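DNA mismatch repair protein MutS (Thermus aquaticus, PDB 1EWQ) binds mismatched DNA, probably carrying out the recognition step of DNA mismatch repair, and has a weak ATPase activity. Local coordinates at residues Q18-V21 with E22-Q26; A82-L85 with L86-F90; R459-K462 with E463-P466. All coordinates share one frame; numbering follows the deposited sequence.

Interaction 1 of 3, residues Q18-V21 with E22-Q26; sequences QQYV and ELRDQ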
loop_
_atom_site.group_PDB
_atom_site.type_symbol
_atom_site.label_atom_id
_atom_site.label_comp_id
_atom_site.label_asym_id
_atom_site.label_seq_id
_atom_site.Cartn_x
_atom_site.Cartn_y
_atom_site.Cartn_z
ATOM N N GLN C 18 31.819 20.270 -2.417
ATOM C CA GLN C 18 31.676 21.437 -1.559
ATOM C C GLN C 18 30.443 22.190 -2.013
ATOM O O GLN C 18 29.539 22.451 -1.225
ATOM C CB GLN C 18 32.900 22.346 -1.667
ATOM C CG GLN C 18 33.912 22.140 -0.558
ATOM C CD GLN C 18 33.346 22.469 0.809
ATOM O OE1 GLN C 18 32.852 23.573 1.038
ATOM N NE2 GLN C 18 33.418 21.509 1.726
ATOM N N GLN C 19 30.421 22.532 -3.297
ATOM C CA GLN C 19 29.303 23.239 -3.897
ATOM C C GLN C 19 28.026 22.489 -3.525
ATOM O O GLN C 19 26.990 23.098 -3.258
ATOM C CB GLN C 19 29.484 23.274 -5.418
ATOM C CG GLN C 19 28.380 23.968 -6.184
ATOM C CD GLN C 19 28.632 23.979 -7.677
ATOM O OE1 GLN C 19 28.802 22.929 -8.294
ATOM N NE2 GLN C 19 28.660 25.171 -8.265
ATOM N N TYR C 20 28.123 21.162 -3.493
ATOM C CA TYR C 20 27.004 20.279 -3.158
ATOM C C TYR C 20 26.576 20.380 -1.692
ATOM O O TYR C 20 25.414 20.660 -1.384
ATOM C CB TYR C 20 27.388 18.829 -3.474
ATOM C CG TYR C 20 26.511 17.785 -2.814
ATOM C CD1 TYR C 20 25.192 17.589 -3.224
ATOM C CD2 TYR C 20 26.998 17.003 -1.770
ATOM C CE1 TYR C 20 24.379 16.634 -2.610
ATOM C CE2 TYR C 20 26.195 16.047 -1.149
ATOM C CZ TYR C 20 24.888 15.869 -1.574
ATOM O OH TYR C 20 24.097 14.926 -0.963
ATOM N N VAL C 21 27.527 20.128 -0.797
ATOM C CA VAL C 21 27.290 20.163 0.639
ATOM C C VAL C 21 26.790 21.519 1.127
ATOM O O VAL C 21 25.992 21.590 2.061
ATOM C CB VAL C 21 28.581 19.769 1.407
ATOM C CG1 VAL C 21 28.443 20.090 2.890
ATOM C CG2 VAL C 21 28.857 18.281 1.221
ATOM N N GLU C 22 27.252 22.589 0.488
ATOM C CA GLU C 22 26.853 23.945 0.858
ATOM C C GLU C 22 25.352 24.138 0.664
ATOM O O GLU C 22 24.658 24.621 1.560
ATOM C CB GLU C 22 27.600 24.968 0.001
ATOM C CG GLU C 22 27.794 26.311 0.672
ATOM C CD GLU C 22 28.888 26.273 1.724
ATOM O OE1 GLU C 22 30.056 26.000 1.354
ATOM O OE2 GLU C 22 28.582 26.509 2.917
ATOM N N LEU C 23 24.861 23.764 -0.515
ATOM C CA LEU C 23 23.442 23.888 -0.834
ATOM C C LEU C 23 22.612 22.954 0.040
ATOM O O LEU C 23 21.595 23.359 0.605
ATOM C CB LEU C 23 23.196 23.551 -2.310
ATOM C CG LEU C 23 23.858 24.448 -3.358
ATOM C CD1 LEU C 23 23.679 23.845 -4.742
ATOM C CD2 LEU C 23 23.253 25.838 -3.296
ATOM N N ARG C 24 23.063 21.709 0.150
ATOM C CA ARG C 24 22.370 20.699 0.938
ATOM C C ARG C 24 21.957 21.195 2.316
ATOM O O ARG C 24 20.776 21.170 2.663
ATOM C CB ARG C 24 23.253 19.460 1.090
ATOM C CG ARG C 24 22.590 18.310 1.822
ATOM C CD ARG C 24 23.639 17.372 2.381
ATOM N NE ARG C 24 24.544 18.094 3.271
ATOM C CZ ARG C 24 25.605 17.563 3.870
ATOM N NH1 ARG C 24 25.916 16.285 3.683
ATOM N NH2 ARG C 24 26.359 18.317 4.663
ATOM N N ASP C 25 22.932 21.638 3.102
ATOM C CA ASP C 25 22.667 22.123 4.455
ATOM C C ASP C 25 21.667 23.273 4.507
ATOM O O ASP C 25 21.046 23.510 5.538
ATOM C CB ASP C 25 23.976 22.537 5.132
ATOM C CG ASP C 25 24.891 21.354 5.400
ATOM O OD1 ASP C 25 24.440 20.384 6.048
ATOM O OD2 ASP C 25 26.062 21.392 4.966
ATOM N N GLN C 26 21.517 23.984 3.395
ATOM C CA GLN C 26 20.571 25.087 3.326
ATOM C C GLN C 26 19.122 24.602 3.348
ATOM O O GLN C 26 18.223 25.372 3.670
ATOM C CB GLN C 26 20.809 25.909 2.057
ATOM C CG GLN C 26 22.028 26.799 2.125
ATOM C CD GLN C 26 22.315 27.490 0.808
ATOM O OE1 GLN C 26 21.406 27.996 0.148
ATOM N NE2 GLN C 26 23.587 27.530 0.425
#

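Interaction 2 of 3, residues A82-L85 with L86-F90; sequences AERL and LKMGF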
loop_
_atom_site.group_PDB
_atom_site.type_symbol
_atom_site.label_atom_id
_atom_site.label_comp_id
_atom_site.label_asym_id
_atom_site.label_seq_id
_atom_site.Cartn_x
_atom_site.Cartn_y
_atom_site.Cartn_z
ATOM N N ALA C 82 10.707 11.951 -9.537
ATOM C CA ALA C 82 10.194 12.835 -8.495
ATOM C C ALA C 82 8.812 12.350 -8.075
ATOM O O ALA C 82 8.502 12.303 -6.882
ATOM C CB ALA C 82 10.115 14.259 -9.008
ATOM N N GLU C 83 7.991 11.991 -9.062
ATOM C CA GLU C 83 6.642 11.494 -8.798
ATOM C C GLU C 83 6.737 10.404 -7.738
ATOM O O GLU C 83 6.001 10.411 -6.748
ATOM C CB GLU C 83 6.020 10.919 -10.081
ATOM C CG GLU C 83 4.572 10.425 -9.939
ATOM C CD GLU C 83 4.021 9.813 -11.228
ATOM O OE1 GLU C 83 3.988 10.507 -12.274
ATOM O OE2 GLU C 83 3.617 8.631 -11.199
ATOM N N ARG C 84 7.666 9.476 -7.942
ATOM C CA ARG C 84 7.841 8.384 -7.004
ATOM C C ARG C 84 8.326 8.861 -5.649
ATOM O O ARG C 84 7.785 8.462 -4.624
ATOM C CB ARG C 84 8.805 7.335 -7.567
ATOM C CG ARG C 84 8.161 6.359 -8.549
ATOM C CD ARG C 84 9.018 5.116 -8.702
ATOM N NE ARG C 84 10.215 5.374 -9.492
ATOM C CZ ARG C 84 11.305 4.613 -9.475
ATOM N NH1 ARG C 84 11.362 3.538 -8.700
ATOM N NH2 ARG C 84 12.338 4.925 -10.245
ATOM N N LEU C 85 9.344 9.713 -5.639
ATOM C CA LEU C 85 9.880 10.219 -4.385
ATOM C C LEU C 85 8.795 10.935 -3.595
ATOM O O LEU C 85 8.670 10.753 -2.383
ATOM C CB LEU C 85 11.040 11.177 -4.658
ATOM C CG LEU C 85 12.261 10.531 -5.310
ATOM C CD1 LEU C 85 13.237 11.596 -5.763
ATOM C CD2 LEU C 85 12.906 9.584 -4.309
ATOM N N LEU C 86 8.005 11.748 -4.286
ATOM C CA LEU C 86 6.935 12.486 -3.630
ATOM C C LEU C 86 5.954 11.570 -2.919
ATOM O O LEU C 86 5.568 11.823 -1.776
ATOM C CB LEU C 86 6.182 13.344 -4.648
ATOM C CG LEU C 86 6.915 14.622 -5.062
ATOM C CD1 LEU C 86 6.291 15.203 -6.307
ATOM C CD2 LEU C 86 6.871 15.618 -3.913
ATOM N N LYS C 87 5.559 10.496 -3.592
ATOM C CA LYS C 87 4.594 9.571 -3.022
ATOM C C LYS C 87 5.131 8.794 -1.826
ATOM O O LYS C 87 4.364 8.218 -1.052
ATOM C CB LYS C 87 4.088 8.636 -4.121
ATOM C CG LYS C 87 3.518 9.427 -5.300
ATOM C CD LYS C 87 2.866 8.552 -6.353
ATOM C CE LYS C 87 2.343 9.403 -7.514
ATOM N NZ LYS C 87 1.338 10.426 -7.079
HETATM N N MSE C 88 6.447 8.798 -1.658
HETATM C CA MSE C 88 7.045 8.097 -0.532
HETATM C C MSE C 88 7.178 9.002 0.691
HETATM O O MSE C 88 7.541 8.538 1.769
HETATM C CB MSE C 88 8.411 7.519 -0.922
HETATM C CG MSE C 88 8.320 6.237 -1.743
HETATM SE SE MSE C 88 10.001 5.619 -2.500
HETATM C CE MSE C 88 9.435 5.468 -4.348
ATOM N N GLY C 89 6.881 10.290 0.525
ATOM C CA GLY C 89 6.969 11.214 1.643
ATOM C C GLY C 89 8.158 12.160 1.654
ATOM O O GLY C 89 8.412 12.814 2.665
ATOM N N PHE C 90 8.889 12.243 0.545
ATOM C CA PHE C 90 10.046 13.136 0.456
ATOM C C PHE C 90 9.661 14.536 -0.013
ATOM O O PHE C 90 8.639 14.725 -0.670
ATOM C CB PHE C 90 11.077 12.632 -0.564
ATOM C CG PHE C 90 11.778 11.358 -0.185
ATOM C CD1 PHE C 90 11.233 10.122 -0.513
ATOM C CD2 PHE C 90 13.011 11.398 0.462
ATOM C CE1 PHE C 90 11.909 8.945 -0.205
ATOM C CE2 PHE C 90 13.693 10.225 0.776
ATOM C CZ PHE C 90 13.145 9.000 0.443
#

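Interaction 3 of 3, residues R459-K462 with E463-P466; sequences RVPK and EYRP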
loop_
_atom_site.group_PDB
_atom_site.type_symbol
_atom_site.label_atom_id
_atom_site.label_comp_id
_atom_site.label_asym_id
_atom_site.label_seq_id
_atom_site.Cartn_x
_atom_site.Cartn_y
_atom_site.Cartn_z
ATOM N N ARG C 459 44.457 -0.169 -51.062
ATOM C CA ARG C 459 43.876 0.627 -52.132
ATOM C C ARG C 459 43.624 2.084 -51.687
ATOM O O ARG C 459 43.267 2.947 -52.494
ATOM C CB ARG C 459 42.571 -0.057 -52.545
ATOM C CG ARG C 459 42.343 -0.204 -54.020
ATOM C CD ARG C 459 43.479 -0.890 -54.775
ATOM N NE ARG C 459 43.427 -0.422 -56.156
ATOM C CZ ARG C 459 44.386 -0.570 -57.060
ATOM N NH1 ARG C 459 45.513 -1.197 -56.758
ATOM N NH2 ARG C 459 44.227 -0.046 -58.268
ATOM N N VAL C 460 43.828 2.350 -50.400
ATOM C CA VAL C 460 43.607 3.681 -49.819
ATOM C C VAL C 460 44.624 4.734 -50.274
ATOM O O VAL C 460 45.831 4.526 -50.182
ATOM C CB VAL C 460 43.638 3.602 -48.278
ATOM C CG1 VAL C 460 43.477 4.984 -47.679
ATOM C CG2 VAL C 460 42.548 2.671 -47.782
ATOM N N PRO C 461 44.146 5.890 -50.766
ATOM C CA PRO C 461 45.101 6.912 -51.205
ATOM C C PRO C 461 45.955 7.450 -50.057
ATOM O O PRO C 461 45.540 7.433 -48.890
ATOM C CB PRO C 461 44.209 7.977 -51.847
ATOM C CG PRO C 461 42.915 7.816 -51.138
ATOM C CD PRO C 461 42.760 6.322 -51.007
ATOM N N LYS C 462 47.153 7.914 -50.406
ATOM C CA LYS C 462 48.116 8.444 -49.442
ATOM C C LYS C 462 47.591 9.627 -48.629
ATOM O O LYS C 462 48.023 9.843 -47.497
ATOM C CB LYS C 462 49.397 8.876 -50.170
ATOM C CG LYS C 462 49.949 7.882 -51.200
ATOM C CD LYS C 462 50.427 6.555 -50.584
ATOM C CE LYS C 462 49.300 5.522 -50.495
ATOM N NZ LYS C 462 49.799 4.130 -50.214
ATOM N N GLU C 463 46.670 10.391 -49.213
ATOM C CA GLU C 463 46.092 11.567 -48.551
ATOM C C GLU C 463 45.228 11.223 -47.342
ATOM O O GLU C 463 45.123 12.015 -46.406
ATOM C CB GLU C 463 45.236 12.377 -49.536
ATOM C CG GLU C 463 45.978 12.908 -50.749
ATOM C CD GLU C 463 46.586 11.805 -51.607
ATOM O OE1 GLU C 463 45.862 10.845 -51.962
ATOM O OE2 GLU C 463 47.792 11.906 -51.930
ATOM N N TYR C 464 44.596 10.054 -47.369
ATOM C CA TYR C 464 43.738 9.639 -46.267
ATOM C C TYR C 464 44.515 9.592 -44.965
ATOM O O TYR C 464 45.559 8.949 -44.882
ATOM C CB TYR C 464 43.123 8.266 -46.560
ATOM C CG TYR C 464 41.939 8.318 -47.494
ATOM C CD1 TYR C 464 41.817 9.338 -48.435
ATOM C CD2 TYR C 464 40.960 7.326 -47.465
ATOM C CE1 TYR C 464 40.752 9.371 -49.331
ATOM C CE2 TYR C 464 39.890 7.343 -48.359
ATOM C CZ TYR C 464 39.794 8.370 -49.290
ATOM O OH TYR C 464 38.756 8.400 -50.189
ATOM N N ARG C 465 44.011 10.296 -43.958
ATOM C CA ARG C 465 44.651 10.317 -42.653
ATOM C C ARG C 465 43.870 9.373 -41.737
ATOM O O ARG C 465 42.688 9.586 -41.470
ATOM C CB ARG C 465 44.663 11.746 -42.083
ATOM C CG ARG C 465 45.366 11.896 -40.728
ATOM C CD ARG C 465 44.379 12.299 -39.613
ATOM N NE ARG C 465 43.947 13.696 -39.716
ATOM C CZ ARG C 465 42.929 14.235 -39.038
ATOM N NH1 ARG C 465 42.212 13.501 -38.192
ATOM N NH2 ARG C 465 42.625 15.522 -39.210
ATOM N N PRO C 466 44.524 8.298 -41.274
ATOM C CA PRO C 466 43.933 7.292 -40.386
ATOM C C PRO C 466 43.293 7.982 -39.194
ATOM O O PRO C 466 43.889 8.883 -38.610
ATOM C CB PRO C 466 45.137 6.444 -39.976
ATOM C CG PRO C 466 46.031 6.533 -41.190
ATOM C CD PRO C 466 45.940 7.995 -41.543
HETATM O O HOH W 1 46.343 6.870 -46.409
#

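Interaction 1 of 3, residues Q18-V21 with E22-Q26
R24 turns its CG to the far side from its own N (chi1 -176°) and bends at chi3 (58°), which folds the guanidinium back over V21, three residues earlier on helix 15-26 of MutS domain I. The two side chains run side by side and point the same way. CG2 of V21 lies over one guanidinium face, off-centre toward the rim, while CG1 of V21 stands 3.3 Å from NH2 of R24. At the edge of the same group sits the D25 carboxylate: R24 NH2 reaches D25 OD2 at 3.1 Å in a salt bridge with an N-H...O angle of 168°, using the syn side of the oxygen, and adds a weak bond to OD1. Face and edge contacts together probably limit how the guanidinium can turn. D25 OD2 also lies 2.9 Å from V21 O; the two acceptors are not bonded, and the nearby positive charge may ease their closeness. NE of R24 is buried by the contact and has no partner in the model. With an alanine here in place of R24, the D25 carboxylate would probably be left without the guanidinium it pairs with, and the V21 methyls without the flat group that covers them. CD of R24 meets OH of Y20 at 4.2 Å, obliquely to the ring; that hydroxyl is hydrogen-bonded to F43 N. Y20 and L23 settle the helix against strand 31-36, and L23 CG lies 3.4 Å from Q19 O. Along the backbone, R24 N bonds to Y20 O at 3.0 Å and D25 N to V21 O at 3.2 Å.

Interaction 2 of 3, residues A82-L85 with L86-F90
L85 O meets F90 twice. F90 N donates to it at 3.3 Å, and CD1 of the F90 ring comes edge-on to the same oxygen, 3.2 Å away. A second donor, M88 N, reaches L85 O at 3.0 Å from the opposite face of the carbonyl plane, well above that plane, so two N-H groups grip one oxygen. The L85 side chain meets the ring in another way: its CD2 lies over one ring face, 4.2 Å from F90 CD1. F90 N to L85 O is the wider bond of a Schellman motif that ends helix 78-87; the inner one runs from G89 N to L86 O, and G89 supplies the positive phi (105°). At these backbone angles a CB would jam against the carbonyl of M88. One turn back, E83 and K87 run side by side, with CG of E83 3.4 Å from CE of K87. Their charges stop short of contact, OE2 of E83 being 5.0 Å from NZ of K87, a spacing that could still give mild attraction. The bend at chi3 of M88, a selenomethionine, brings its CE to 3.8 Å from R84 CB. Further out, L85, R84 and M88 touch L54 of helix 44-54, F90 leans on A53 of the same helix, and A82 and L85 press on L92 of strand 92-97.

Interaction 3 of 3, residues R459-K462 with E463-P466
P461 and Y464 are the ends of a type I beta turn, drawn together by Y464 N donating to P461 O at 3.2 Å from above the carbonyl plane. The side chains of the same two residues meet: CG of P461 sits over one face of the Y464 ring, 3.5 Å from its centroid and 24° off the normal, a CH-pi contact set off toward the rim. V460 joins from a different direction, its CG1 meeting CD2 of Y464 obliquely at 3.4 Å. The turn leads straight into strand 465-469, an outermost strand of the four-stranded antiparallel sheet. Y464, the last residue of the turn, is buried, its OH hydrogen-bonded to E429 OE1 and its ring meeting that of Y476. A water bridges the turn by donating to both P461 O and Y464 O, 2.7 Å from each, so P461 O takes a second hydrogen. On the exposed crest, E463 bends back at chi2 (61°) and carries OE1 to 3.3 Å from CB of P461. T433 of helix 406-433 lies against both P461 and Y464.

How the interactions relate
Each interaction is a short-range closure within one continuous run of chain, and the three follow in series, neither nesting nor crossing. Interaction 1 comes first, within helix 15-26, which lies against strand 31-36 of the N-terminal mixed sheet. Interaction 2 ends helix 78-87 and delivers the chain to strand 92-97 of that same sheet; the two centres are about 22 Å apart. Helix 44-54 borders both, meeting Y20 and R24 near its start and the 84-90 region near its end. Interaction 3 belongs to MutS domain III, its centre about 54 Å from that of interaction 1, and joins the loop after strand 449-453 to strand 465-469.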